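Local coordinates for protein acyl-coenzyme A oxidase acox-1.2 (Caenorhabditis elegans, PDB 5K3J) that catalyses the FAD-dependent desaturation of CoA thioesters of ascarosides with a five-carbon omega side chain, the first step of their peroxisomal beta-oxidation, at residues A[488-493]-A[568-573]; A[443-448]-A[463-468]. All coordinates share one frame; numbering follows the deposited sequence.

Contact 1 (A[488-493]-A[568-573]); sequences ENMARR and LDVATY. With ATP (adenosine-5'-triphosphate), chain D.
Tyr573 OH donates a hydrogen bond of 2.5 Å to ATP O1G, a gamma-phosphate oxygen. The oxygen lies at the ring edge, in the ring plane, so the phenol meets the phosphate end-on and not through a face. The other end of the same residue meets Met490. Met490 CG is 3.5 Å from Tyr573 O and 4.0 Å from Tyr573 CB, so the methionine rests on the backbone and the root of the tyrosine, while the ring leads away to the nucleotide. Tyr573 CG stands anti to its carbonyl carbon (chi1 -62°), which turns the ring off this packing and sends the hydroxyl to the phosphate. Met490 also reaches Val570. Its SD is 3.9 Å from Val570 CG2, and its CE is 4.1 Å from the same methyl. The two side chains cross at about a right angle. The methionine chain is bent at chi3 (-74°), which keeps CE close to the methyl that SD touches. No hydrogen bond joins the two segments. The touching residues are all buried. Their packing lies at the backbone end of Tyr573, and the ring spans from there to the ATP. Tyr573 N bonds to Val570 O at 2.9 Å, which ties the two residues that Met490 touches into one turn. The ATP site is shared between dimeric partners: Arg528 of this chain and His340 and Gln402 of the second subunit also bond to the nucleotide. Helix 481-507 supplies Met490, and the junction of helices 549-569 and 571-574 supplies its partners. Helix 520-543 packs on Val570 and Tyr573 through Arg532, Arg525 and Leu529, while Thr572 meets Thr572 of the second subunit.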
ATOM      1  N   GLU A 488     -18.141 -22.929  -7.696  1.00 70.66           N
ATOM      2  CA  GLU A 488     -19.591 -22.787  -7.707  1.00 66.28           C
ATOM      3  C   GLU A 488     -20.109 -23.064  -6.315  1.00 61.04           C
ATOM      4  O   GLU A 488     -20.977 -22.354  -5.809  1.00 58.23           O
ATOM      5  CB  GLU A 488     -20.238 -23.732  -8.709  1.00 72.52           C
ATOM      6  CG  GLU A 488     -20.113 -23.279 -10.143  1.00 80.04           C
ATOM      7  CD  GLU A 488     -20.889 -24.174 -11.077  1.00 84.42           C
ATOM      8  OE1 GLU A 488     -21.507 -25.136 -10.572  1.00 86.71           O
ATOM      9  OE2 GLU A 488     -20.884 -23.926 -12.302  1.00 79.83           O
ATOM     10  N   ASN A 489     -19.557 -24.105  -5.697  1.00 75.28           N
ATOM     11  CA  ASN A 489     -19.694 -24.297  -4.262  1.00 81.15           C
ATOM     12  C   ASN A 489     -18.898 -23.189  -3.572  1.00 85.02           C
ATOM     13  O   ASN A 489     -18.457 -22.248  -4.233  1.00 93.26           O
ATOM     14  CB  ASN A 489     -19.207 -25.685  -3.839  1.00 82.68           C
ATOM     15  CG  ASN A 489     -19.776 -26.794  -4.710  1.00 82.93           C
ATOM     16  OD1 ASN A 489     -20.941 -27.174  -4.579  1.00 86.64           O
ATOM     17  ND2 ASN A 489     -18.948 -27.325  -5.602  1.00 81.27           N
ATOM     18  N   MET A 490     -18.708 -23.288  -2.258  1.00 78.30           N
ATOM     19  CA  MET A 490     -18.135 -22.184  -1.475  1.00 75.59           C
ATOM     20  C   MET A 490     -18.973 -20.919  -1.638  1.00 73.82           C
ATOM     21  O   MET A 490     -19.567 -20.423  -0.681  1.00 73.99           O
ATOM     22  CB  MET A 490     -16.687 -21.880  -1.883  1.00 71.19           C
ATOM     23  CG  MET A 490     -15.712 -23.025  -1.772  1.00 69.34           C
ATOM     24  SD  MET A 490     -14.035 -22.446  -2.113  1.00 70.58           S
ATOM     25  CE  MET A 490     -14.085 -22.217  -3.884  1.00 72.52           C
ATOM     26  N   ALA A 491     -18.990 -20.397  -2.863  1.00 53.80           N
ATOM     27  CA  ALA A 491     -19.830 -19.267  -3.239  1.00 58.49           C
ATOM     28  C   ALA A 491     -21.288 -19.516  -2.868  1.00 61.11           C
ATOM     29  O   ALA A 491     -21.835 -18.842  -1.995  1.00 69.09           O
ATOM     30  CB  ALA A 491     -19.708 -18.994  -4.731  1.00 57.38           C
ATOM     31  N   ARG A 492     -21.905 -20.483  -3.543  1.00 70.42           N
ATOM     32  CA  ARG A 492     -23.275 -20.902  -3.254  1.00 70.39           C
ATOM     33  C   ARG A 492     -23.462 -21.190  -1.772  1.00 63.53           C
ATOM     34  O   ARG A 492     -24.462 -20.794  -1.172  1.00 61.47           O
ATOM     35  CB  ARG A 492     -23.636 -22.143  -4.070  1.00 72.25           C
ATOM     36  CG  ARG A 492     -24.977 -22.762  -3.713  1.00 72.03           C
ATOM     37  CD  ARG A 492     -25.140 -24.148  -4.330  1.00 72.77           C
ATOM     38  NE  ARG A 492     -24.866 -24.159  -5.765  1.00 69.09           N
ATOM     39  CZ  ARG A 492     -23.790 -24.713  -6.317  1.00 65.63           C
ATOM     40  NH1 ARG A 492     -22.882 -25.310  -5.552  1.00 67.10           N
ATOM     41  NH2 ARG A 492     -23.622 -24.676  -7.632  1.00 60.46           N
ATOM     42  N   ARG A 493     -22.486 -21.890  -1.199  1.00 74.66           N
ATOM     43  CA  ARG A 493     -22.458 -22.202   0.226  1.00 76.95           C
ATOM     44  C   ARG A 493     -22.626 -20.938   1.059  1.00 80.31           C
ATOM     45  O   ARG A 493     -23.617 -20.777   1.771  1.00 76.54           O
ATOM     46  CB  ARG A 493     -21.143 -22.898   0.590  1.00 79.30           C
ATOM     47  CG  ARG A 493     -21.265 -24.083   1.539  1.00 76.56           C
ATOM     48  CD  ARG A 493     -21.610 -23.663   2.959  1.00 74.89           C
ATOM     49  NE  ARG A 493     -23.039 -23.790   3.228  1.00 77.43           N
ATOM     50  CZ  ARG A 493     -23.567 -23.855   4.446  1.00 76.48           C
ATOM     51  NH1 ARG A 493     -24.881 -23.970   4.595  1.00 78.26           N
ATOM     52  NH2 ARG A 493     -22.784 -23.811   5.516  1.00 76.61           N
ATOM     53  N   LEU A 568      -6.465 -22.167  -2.905  1.00 63.33           N
ATOM     54  CA  LEU A 568      -5.745 -22.313  -1.648  1.00 65.06           C
ATOM     55  C   LEU A 568      -5.950 -21.088  -0.763  1.00 69.73           C
ATOM     56  O   LEU A 568      -5.999 -21.193   0.464  1.00 62.46           O
ATOM     57  CB  LEU A 568      -4.256 -22.536  -1.920  1.00 62.84           C
ATOM     58  CG  LEU A 568      -3.328 -22.770  -0.729  1.00 63.81           C
ATOM     59  CD1 LEU A 568      -3.939 -23.770   0.237  1.00 63.08           C
ATOM     60  CD2 LEU A 568      -1.972 -23.253  -1.217  1.00 62.51           C
ATOM     61  N   ASP A 569      -6.084 -19.927  -1.400  1.00 74.42           N
ATOM     62  CA  ASP A 569      -6.304 -18.677  -0.684  1.00 77.17           C
ATOM     63  C   ASP A 569      -7.673 -18.672  -0.010  1.00 75.62           C
ATOM     64  O   ASP A 569      -7.912 -17.908   0.924  1.00 77.88           O
ATOM     65  CB  ASP A 569      -6.177 -17.485  -1.639  1.00 74.66           C
ATOM     66  CG  ASP A 569      -6.158 -16.153  -0.913  1.00 73.82           C
ATOM     67  OD1 ASP A 569      -5.442 -16.045   0.106  1.00 63.54           O
ATOM     68  OD2 ASP A 569      -6.860 -15.219  -1.358  1.00 75.99           O
ATOM     69  N   VAL A 570      -8.565 -19.534  -0.491  1.00 69.80           N
ATOM     70  CA  VAL A 570      -9.928 -19.614   0.025  1.00 76.11           C
ATOM     71  C   VAL A 570     -10.260 -21.013   0.536  1.00 72.76           C
ATOM     72  O   VAL A 570     -11.430 -21.393   0.605  1.00 63.86           O
ATOM     73  CB  VAL A 570     -10.960 -19.227  -1.054  1.00 80.72           C
ATOM     74  CG1 VAL A 570     -10.751 -17.789  -1.499  1.00 86.07           C
ATOM     75  CG2 VAL A 570     -10.871 -20.177  -2.240  1.00 80.43           C
ATOM     76  N   ALA A 571      -9.227 -21.770   0.899  1.00 73.54           N
ATOM     77  CA  ALA A 571      -9.387 -23.168   1.300  1.00 65.14           C
ATOM     78  C   ALA A 571     -10.376 -23.331   2.451  1.00 61.02           C
ATOM     79  O   ALA A 571     -11.162 -24.276   2.466  1.00 63.03           O
ATOM     80  CB  ALA A 571      -8.039 -23.766   1.680  1.00 63.46           C
ATOM     81  N   THR A 572     -10.338 -22.397   3.397  1.00 46.14           N
ATOM     82  CA  THR A 572     -11.241 -22.387   4.547  1.00 47.07           C
ATOM     83  C   THR A 572     -12.702 -22.575   4.137  1.00 49.63           C
ATOM     84  O   THR A 572     -13.483 -23.213   4.845  1.00 51.28           O
ATOM     85  CB  THR A 572     -11.077 -21.074   5.339  1.00 42.80           C
ATOM     86  OG1 THR A 572      -9.781 -21.054   5.950  1.00 42.12           O
ATOM     87  CG2 THR A 572     -12.143 -20.934   6.416  1.00 42.10           C
ATOM     88  N   TYR A 573     -13.054 -22.041   2.973  1.00 69.56           N
ATOM     89  CA  TYR A 573     -14.384 -22.236   2.410  1.00 78.96           C
ATOM     90  C   TYR A 573     -14.460 -23.531   1.604  1.00 85.49           C
ATOM     91  O   TYR A 573     -15.522 -24.143   1.496  1.00 93.40           O
ATOM     92  CB  TYR A 573     -14.772 -21.049   1.525  1.00 80.14           C
ATOM     93  CG  TYR A 573     -14.849 -19.733   2.261  1.00 76.88           C
ATOM     94  CD1 TYR A 573     -15.716 -19.567   3.331  1.00 71.90           C
ATOM     95  CD2 TYR A 573     -14.068 -18.650   1.875  1.00 76.72           C
ATOM     96  CE1 TYR A 573     -15.796 -18.366   4.006  1.00 72.82           C
ATOM     97  CE2 TYR A 573     -14.143 -17.443   2.544  1.00 79.60           C
ATOM     98  CZ  TYR A 573     -15.008 -17.308   3.609  1.00 77.43           C
ATOM     99  OH  TYR A 573     -15.084 -16.108   4.277  1.00 73.68           O
TER
HETATM  100  PG  ATP D 702     -12.037 -14.200   3.357  1.00 59.59           P
HETATM  101  O1G ATP D 702     -13.476 -14.557   3.072  1.00 56.67           O
HETATM  102  O2G ATP D 702     -11.676 -14.227   4.825  1.00 57.30           O
HETATM  103  O3G ATP D 702     -11.037 -14.877   2.451  1.00 55.49           O
HETATM  104  PB  ATP D 702     -10.655 -11.762   3.330  1.00 62.02           P
HETATM  105  O1B ATP D 702      -9.960 -11.350   2.052  1.00 53.05           O
HETATM  106  O2B ATP D 702      -9.876 -12.465   4.417  1.00 59.57           O
HETATM  107  O3B ATP D 702     -11.950 -12.642   2.949  1.00 62.15           O
HETATM  108  PA  ATP D 702     -11.870 -10.471   5.471  1.00 50.60           P
HETATM  109  O1A ATP D 702     -13.364 -10.242   5.484  1.00 43.74           O
HETATM  110  O2A ATP D 702     -11.289 -11.693   6.143  1.00 45.88           O
HETATM  111  O3A ATP D 702     -11.363 -10.455   3.945  1.00 51.54           O
HETATM  112  O5' ATP D 702     -11.144  -9.169   6.073  1.00 52.01           O
HETATM  113  C5' ATP D 702      -9.722  -9.045   6.025  1.00 44.70           C
HETATM  114  C4' ATP D 702      -9.420  -7.589   5.717  1.00 44.88           C
HETATM  115  O4' ATP D 702      -9.331  -7.373   4.304  1.00 43.77           O
HETATM  116  C3' ATP D 702     -10.542  -6.717   6.252  1.00 44.37           C
HETATM  117  O3' ATP D 702     -10.004  -5.725   7.128  1.00 41.39           O
HETATM  118  C2' ATP D 702     -11.158  -6.069   5.030  1.00 43.42           C
HETATM  119  O2' ATP D 702     -11.460  -4.692   5.259  1.00 47.76           O
HETATM  120  C1' ATP D 702     -10.106  -6.228   3.942  1.00 42.22           C
HETATM  121  N9  ATP D 702     -10.718  -6.423   2.603  1.00 46.01           N
HETATM  122  C8  ATP D 702     -11.239  -7.572   2.139  1.00 45.83           C
HETATM  123  N7  ATP D 702     -11.716  -7.427   0.878  1.00 48.05           N
HETATM  124  C5  ATP D 702     -11.497  -6.153   0.511  1.00 42.58           C
HETATM  125  C6  ATP D 702     -11.758  -5.332  -0.695  1.00 41.20           C
HETATM  126  N6  ATP D 702     -12.360  -5.856  -1.791  1.00 43.15           N
HETATM  127  N1  ATP D 702     -11.366  -4.038  -0.660  1.00 40.06           N
HETATM  128  C2  ATP D 702     -10.766  -3.504   0.421  1.00 41.86           C
HETATM  129  N3  ATP D 702     -10.502  -4.189   1.546  1.00 41.09           N
HETATM  130  C4  ATP D 702     -10.838  -5.496   1.650  1.00 44.78           C

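Contact 2 (A[443-448]-A[463-468]); sequences ARYLVK and PVASYL. With 6QA (~{S}-[2-[3-[[(2~{R})-4-[[[(2~{R},3~{S},4~{R},5~{R})-5-(6-aminopurin-9-yl)-4-oxidanyl-3-phosphonooxy-oxolan-2-yl]methoxy-oxidanyl-phosphoryl]oxy-oxidanyl-phosphoryl]oxy-3,3-dimethyl-2-oxidanyl-butanoyl]amino]propanoylamino]ethyl] 5-[(2~{R},3~{R},5~{R},6~{S})-6-methyl-3,5-bis(oxidanyl)oxan-2-yl]oxypentanethioate), chain E.
Tyr445 points its hydroxyl end at the turn 463-468 and packs against the Ala465 methyl. Tyr445 OH is 3.7 Å from Ala465 CB, and the ring carbon Tyr445 CZ is 4.4 Å from the same methyl. Val464 lies at the border of this patch, with its CB 4.4 Å from Tyr445 OH. Tyr445 CG is anti to the backbone N (chi1 161°), which carries the ring out from the helix and brings its far end to the turn. A second meeting lies beside it. Here Leu446 and Leu468 approach by the ends of their branches, with Leu446 CD2 4.5 Å from Leu468 CD1. The two backbones stay well separated, so the contact is made by side-chain ends. No hydrogen bond crosses it. The turn has an internal bond, Leu468 N to Ala465 O at 2.9 Å. The side chains of both residues point toward the helix. Leu468 CG also lies 4.0 Å above the plane of the Tyr467 ring, on one face and offset toward the rim. Elsewhere on the helix, Arg444 lies beside the 3'-phosphate of the ascaroside-CoA ligand, with Arg444 NH2 3.2 Å from 6QA O51. Trp516 makes a cation-pi contact with this arginine. Thus one helical segment lines the CoA end of the substrate pocket and packs on the turn 463-468, where Ala465 and Leu468 are buried. The segment 443-448 belongs to helix 435-450, and 463-468 lies in the loop leading to helix 481-507. Helix 379-405 flanks Tyr445, helix 520-543 touches Leu446 and Val464 through His530, and helix 481-507 meets Leu468 through Ala495.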
ATOM      1  N   ALA A 443     -23.974  -7.940  -2.580  1.00 50.92           N
ATOM      2  CA  ALA A 443     -24.540  -8.835  -1.580  1.00 51.78           C
ATOM      3  C   ALA A 443     -26.063  -8.744  -1.560  1.00 53.33           C
ATOM      4  O   ALA A 443     -26.744  -9.724  -1.259  1.00 55.66           O
ATOM      5  CB  ALA A 443     -23.973  -8.517  -0.211  1.00 51.37           C
ATOM      6  N   ARG A 444     -26.591  -7.565  -1.876  1.00 69.05           N
ATOM      7  CA  ARG A 444     -28.034  -7.372  -1.956  1.00 71.02           C
ATOM      8  C   ARG A 444     -28.607  -8.108  -3.160  1.00 72.64           C
ATOM      9  O   ARG A 444     -29.721  -8.630  -3.113  1.00 69.60           O
ATOM     10  CB  ARG A 444     -28.378  -5.885  -2.030  1.00 73.30           C
ATOM     11  CG  ARG A 444     -28.202  -5.156  -0.714  1.00 80.59           C
ATOM     12  CD  ARG A 444     -29.352  -4.205  -0.457  1.00 84.00           C
ATOM     13  NE  ARG A 444     -29.419  -3.770   0.935  1.00 82.69           N
ATOM     14  CZ  ARG A 444     -30.516  -3.840   1.683  1.00 81.00           C
ATOM     15  NH1 ARG A 444     -30.494  -3.418   2.940  1.00 78.20           N
ATOM     16  NH2 ARG A 444     -31.638  -4.330   1.171  1.00 80.77           N
ATOM     17  N   TYR A 445     -27.834  -8.144  -4.239  1.00 61.35           N
ATOM     18  CA  TYR A 445     -28.228  -8.851  -5.451  1.00 66.75           C
ATOM     19  C   TYR A 445     -28.075 -10.351  -5.258  1.00 63.36           C
ATOM     20  O   TYR A 445     -28.668 -11.142  -5.988  1.00 63.16           O
ATOM     21  CB  TYR A 445     -27.395  -8.353  -6.632  1.00 68.94           C
ATOM     22  CG  TYR A 445     -27.339  -9.249  -7.857  1.00 71.96           C
ATOM     23  CD1 TYR A 445     -28.308  -9.173  -8.854  1.00 74.86           C
ATOM     24  CD2 TYR A 445     -26.283 -10.137  -8.038  1.00 75.89           C
ATOM     25  CE1 TYR A 445     -28.239  -9.982  -9.982  1.00 77.85           C
ATOM     26  CE2 TYR A 445     -26.209 -10.944  -9.158  1.00 75.74           C
ATOM     27  CZ  TYR A 445     -27.187 -10.864 -10.127  1.00 77.13           C
ATOM     28  OH  TYR A 445     -27.112 -11.668 -11.243  1.00 76.68           O
ATOM     29  N   LEU A 446     -27.279 -10.730  -4.263  1.00 52.95           N
ATOM     30  CA  LEU A 446     -27.083 -12.133  -3.923  1.00 50.44           C
ATOM     31  C   LEU A 446     -28.194 -12.623  -3.000  1.00 44.77           C
ATOM     32  O   LEU A 446     -28.644 -13.764  -3.116  1.00 44.96           O
ATOM     33  CB  LEU A 446     -25.716 -12.348  -3.271  1.00 47.03           C
ATOM     34  CG  LEU A 446     -24.503 -12.213  -4.193  1.00 45.23           C
ATOM     35  CD1 LEU A 446     -23.225 -12.627  -3.471  1.00 44.76           C
ATOM     36  CD2 LEU A 446     -24.700 -13.023  -5.470  1.00 47.85           C
ATOM     37  N   VAL A 447     -28.632 -11.762  -2.085  1.00 47.50           N
ATOM     38  CA  VAL A 447     -29.764 -12.078  -1.224  1.00 49.78           C
ATOM     39  C   VAL A 447     -31.011 -12.248  -2.068  1.00 47.82           C
ATOM     40  O   VAL A 447     -31.684 -13.270  -1.987  1.00 47.81           O
ATOM     41  CB  VAL A 447     -30.010 -10.987  -0.164  1.00 52.34           C
ATOM     42  CG1 VAL A 447     -31.355 -11.209   0.523  1.00 53.77           C
ATOM     43  CG2 VAL A 447     -28.881 -10.968   0.849  1.00 53.86           C
ATOM     44  N   LYS A 448     -31.296 -11.249  -2.895  1.00 64.34           N
ATOM     45  CA  LYS A 448     -32.479 -11.273  -3.743  1.00 67.83           C
ATOM     46  C   LYS A 448     -32.436 -12.441  -4.725  1.00 68.98           C
ATOM     47  O   LYS A 448     -33.475 -12.983  -5.093  1.00 72.57           O
ATOM     48  CB  LYS A 448     -32.626  -9.940  -4.492  1.00 66.41           C
ATOM     49  CG  LYS A 448     -31.787  -9.796  -5.760  1.00 66.32           C
ATOM     50  CD  LYS A 448     -32.625 -10.093  -7.001  1.00 67.80           C
ATOM     51  CE  LYS A 448     -31.817 -10.012  -8.286  1.00 68.37           C
ATOM     52  NZ  LYS A 448     -32.648 -10.419  -9.455  1.00 64.85           N
ATOM     53  N   PRO A 463     -27.738 -15.864 -16.052  1.00 62.97           N
ATOM     54  CA  PRO A 463     -26.734 -16.927 -16.173  1.00 63.86           C
ATOM     55  C   PRO A 463     -25.639 -16.797 -15.118  1.00 69.22           C
ATOM     56  O   PRO A 463     -25.062 -17.795 -14.688  1.00 65.45           O
ATOM     57  CB  PRO A 463     -26.161 -16.720 -17.581  1.00 62.73           C
ATOM     58  CG  PRO A 463     -27.136 -15.815 -18.283  1.00 61.75           C
ATOM     59  CD  PRO A 463     -27.725 -14.959 -17.214  1.00 63.06           C
ATOM     60  N   VAL A 464     -25.363 -15.565 -14.708  1.00 69.32           N
ATOM     61  CA  VAL A 464     -24.348 -15.305 -13.696  1.00 69.58           C
ATOM     62  C   VAL A 464     -24.799 -15.849 -12.344  1.00 65.89           C
ATOM     63  O   VAL A 464     -23.996 -16.372 -11.571  1.00 63.21           O
ATOM     64  CB  VAL A 464     -24.051 -13.796 -13.569  1.00 76.21           C
ATOM     65  CG1 VAL A 464     -22.894 -13.559 -12.612  1.00 78.16           C
ATOM     66  CG2 VAL A 464     -23.744 -13.193 -14.932  1.00 77.81           C
ATOM     67  N   ALA A 465     -26.094 -15.732 -12.068  1.00 68.33           N
ATOM     68  CA  ALA A 465     -26.647 -16.160 -10.788  1.00 68.47           C
ATOM     69  C   ALA A 465     -27.117 -17.614 -10.816  1.00 66.64           C
ATOM     70  O   ALA A 465     -27.268 -18.240  -9.767  1.00 69.12           O
ATOM     71  CB  ALA A 465     -27.793 -15.247 -10.384  1.00 69.62           C
ATOM     72  N   SER A 466     -27.339 -18.129 -12.026  1.00 79.40           N
ATOM     73  CA  SER A 466     -27.846 -19.483 -12.270  1.00 82.49           C
ATOM     74  C   SER A 466     -27.356 -20.559 -11.305  1.00 83.49           C
ATOM     75  O   SER A 466     -28.151 -21.337 -10.778  1.00 83.27           O
ATOM     76  CB  SER A 466     -27.485 -19.914 -13.691  1.00 84.72           C
ATOM     77  OG  SER A 466     -27.332 -21.323 -13.768  1.00 84.85           O
ATOM     78  N   TYR A 467     -26.046 -20.590 -11.075  1.00 57.17           N
ATOM     79  CA  TYR A 467     -25.413 -21.654 -10.298  1.00 56.79           C
ATOM     80  C   TYR A 467     -25.902 -21.719  -8.855  1.00 55.99           C
ATOM     81  O   TYR A 467     -25.608 -22.677  -8.141  1.00 51.84           O
ATOM     82  CB  TYR A 467     -23.890 -21.480 -10.310  1.00 57.41           C
ATOM     83  CG  TYR A 467     -23.391 -20.386  -9.390  1.00 63.49           C
ATOM     84  CD1 TYR A 467     -23.369 -19.059  -9.801  1.00 62.85           C
ATOM     85  CD2 TYR A 467     -22.940 -20.681  -8.107  1.00 64.70           C
ATOM     86  CE1 TYR A 467     -22.914 -18.057  -8.958  1.00 64.95           C
ATOM     87  CE2 TYR A 467     -22.486 -19.687  -7.260  1.00 68.53           C
ATOM     88  CZ  TYR A 467     -22.474 -18.377  -7.690  1.00 68.23           C
ATOM     89  OH  TYR A 467     -22.020 -17.386  -6.848  1.00 68.85           O
ATOM     90  N   LEU A 468     -26.629 -20.695  -8.421  1.00 73.16           N
ATOM     91  CA  LEU A 468     -27.122 -20.637  -7.051  1.00 79.75           C
ATOM     92  C   LEU A 468     -28.313 -21.566  -6.829  1.00 83.79           C
ATOM     93  O   LEU A 468     -28.490 -22.103  -5.736  1.00 91.02           O
ATOM     94  CB  LEU A 468     -27.502 -19.201  -6.681  1.00 79.96           C
ATOM     95  CG  LEU A 468     -26.353 -18.200  -6.542  1.00 81.43           C
ATOM     96  CD1 LEU A 468     -26.899 -16.793  -6.382  1.00 83.35           C
ATOM     97  CD2 LEU A 468     -25.448 -18.559  -5.370  1.00 82.43           C
TER
HETATM   98  P26 6QA E 703     -28.586   5.336  -3.358  1.00 90.58           P
HETATM   99  P29 6QA E 703     -31.180   3.882  -2.845  1.00 86.58           P
HETATM  100  P50 6QA E 703     -31.911  -3.093  -3.083  1.00112.46           P
HETATM  101  O01 6QA E 703      -9.226   4.964 -13.051  1.00 50.87           O
HETATM  102  C02 6QA E 703     -10.384   5.702 -13.499  1.00 45.64           C
HETATM  103  C03 6QA E 703     -10.385   6.925 -12.568  1.00 45.10           C
HETATM  104  O04 6QA E 703     -11.555   7.602 -12.627  1.00 44.72           O
HETATM  105  C05 6QA E 703     -12.612   7.056 -11.905  1.00 47.76           C
HETATM  106  C06 6QA E 703     -13.079   8.117 -10.869  1.00 47.56           C
HETATM  107  C07 6QA E 703     -14.599   7.928 -10.661  1.00 48.76           C
HETATM  108  C08 6QA E 703     -15.193   9.245 -10.163  1.00 49.84           C
HETATM  109  C09 6QA E 703     -15.861   9.067  -8.864  1.00 49.74           C
HETATM  110  S10 6QA E 703     -17.604   9.731  -8.823  1.00 51.99           S
HETATM  111  C11 6QA E 703     -18.834   8.540  -8.222  1.00 46.57           C
HETATM  112  C12 6QA E 703     -18.290   7.350  -7.488  1.00 43.07           C
HETATM  113  N13 6QA E 703     -19.006   7.229  -6.274  1.00 45.35           N
HETATM  114  C14 6QA E 703     -19.838   6.076  -5.998  1.00 49.09           C
HETATM  115  C15 6QA E 703     -20.607   5.968  -4.633  1.00 54.71           C
HETATM  116  C16 6QA E 703     -22.131   5.822  -4.962  1.00 59.95           C
HETATM  117  N17 6QA E 703     -22.759   4.754  -4.161  1.00 65.17           N
HETATM  118  C18 6QA E 703     -24.211   4.826  -3.947  1.00 73.70           C
HETATM  119  C19 6QA E 703     -24.893   3.734  -3.126  1.00 80.37           C
HETATM  120  O20 6QA E 703     -23.910   2.896  -2.561  1.00 82.15           O
HETATM  121  C21 6QA E 703     -25.856   2.879  -3.998  1.00 83.77           C
HETATM  122  C22 6QA E 703     -26.565   1.933  -2.933  1.00 85.34           C
HETATM  123  C23 6QA E 703     -25.026   2.114  -5.080  1.00 78.42           C
HETATM  124  C24 6QA E 703     -26.947   3.654  -4.731  1.00 86.07           C
HETATM  125  O25 6QA E 703     -28.123   3.837  -3.917  1.00 84.07           O
HETATM  126  O27 6QA E 703     -27.556   5.965  -2.407  1.00 84.95           O
HETATM  127  O28 6QA E 703     -30.067   5.085  -2.549  1.00 95.15           O
HETATM  128  O30 6QA E 703     -32.401   4.547  -3.489  1.00 79.34           O
HETATM  129  O31 6QA E 703     -30.479   2.704  -3.818  1.00 91.89           O
HETATM  130  C32 6QA E 703     -30.429   1.380  -3.442  1.00 89.34           C
HETATM  131  C33 6QA E 703     -31.532   0.613  -4.285  1.00 92.10           C
HETATM  132  O34 6QA E 703     -31.532   1.006  -5.501  1.00 92.25           O
HETATM  133  C35 6QA E 703     -31.055  -0.208  -6.472  1.00 88.92           C
HETATM  134  N36 6QA E 703     -29.924   0.261  -7.290  1.00 85.42           N
HETATM  135  C37 6QA E 703     -28.879   0.969  -6.853  1.00 89.93           C
HETATM  136  N38 6QA E 703     -28.035   1.245  -7.848  1.00 81.66           N
HETATM  137  C39 6QA E 703     -28.551   0.701  -8.988  1.00 81.50           C
HETATM  138  C40 6QA E 703     -29.753   0.082  -8.643  1.00 84.99           C
HETATM  139  N41 6QA E 703     -30.480  -0.541  -9.610  1.00 86.01           N
HETATM  140  C42 6QA E 703     -30.038  -0.560 -10.868  1.00 85.72           C
HETATM  141  N43 6QA E 703     -28.884   0.032 -11.239  1.00 81.54           N
HETATM  142  C44 6QA E 703     -28.123   0.664 -10.346  1.00 81.58           C
HETATM  143  N45 6QA E 703     -26.869   1.308 -10.750  1.00 77.48           N
HETATM  144  C46 6QA E 703     -30.744  -1.222  -5.723  1.00 91.30           C
HETATM  145  O47 6QA E 703     -31.479  -2.449  -6.173  1.00 96.43           O
HETATM  146  C48 6QA E 703     -31.161  -0.881  -4.295  1.00 96.39           C
HETATM  147  O49 6QA E 703     -32.245  -1.645  -3.879  1.00100.31           O
HETATM  148  O51 6QA E 703     -32.419  -2.998  -1.674  1.00 94.74           O
HETATM  149  O52 6QA E 703     -30.396  -3.352  -3.079  1.00101.91           O
HETATM  150  O53 6QA E 703     -32.571  -4.229  -3.815  1.00 99.62           O
HETATM  151  O54 6QA E 703     -31.583   3.249  -1.537  1.00 84.32           O
HETATM  152  O55 6QA E 703     -28.821   6.273  -4.527  1.00 93.63           O
HETATM  153  O56 6QA E 703     -24.840   5.738  -4.397  1.00 68.79           O
HETATM  154  O57 6QA E 703     -19.964   5.199  -6.786  1.00 52.24           O
HETATM  155  O58 6QA E 703     -15.228   8.539  -7.957  1.00 46.08           O
HETATM  156  O59 6QA E 703      -9.326   7.855 -12.922  1.00 41.16           O
HETATM  157  C60 6QA E 703      -9.406   8.283 -14.286  1.00 40.44           C
HETATM  158  C61 6QA E 703      -8.287   9.293 -14.405  1.00 39.77           C
HETATM  159  C62 6QA E 703      -9.302   7.072 -15.251  1.00 44.63           C
HETATM  160  C63 6QA E 703     -10.288   6.029 -14.936  1.00 44.83           C
HETATM  161  O64 6QA E 703      -9.547   7.533 -16.626  1.00 49.78           O

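How the contacts relate
The centres of contacts 1 and 2 are about 16 Å apart, and both lie to one side of the middle of the chain. Contact 2 is complete, at residue 468, before the first segment of contact 1 begins at 488. Helix 481-507 is the next helix after 435-450, and the loop between them holds 463-468. That loop joins the two contacts: Arg492 NH2 and Tyr467 O form a probable hydrogen bond of 2.9 Å, and Ala491 and Arg492 pack on Tyr467 and Leu468. Helix 520-543 borders both. The loop segment 463-468, packed against helices 481-507 and 520-543, connects the surroundings of the CoA end of the substrate pocket with those of the ATP site.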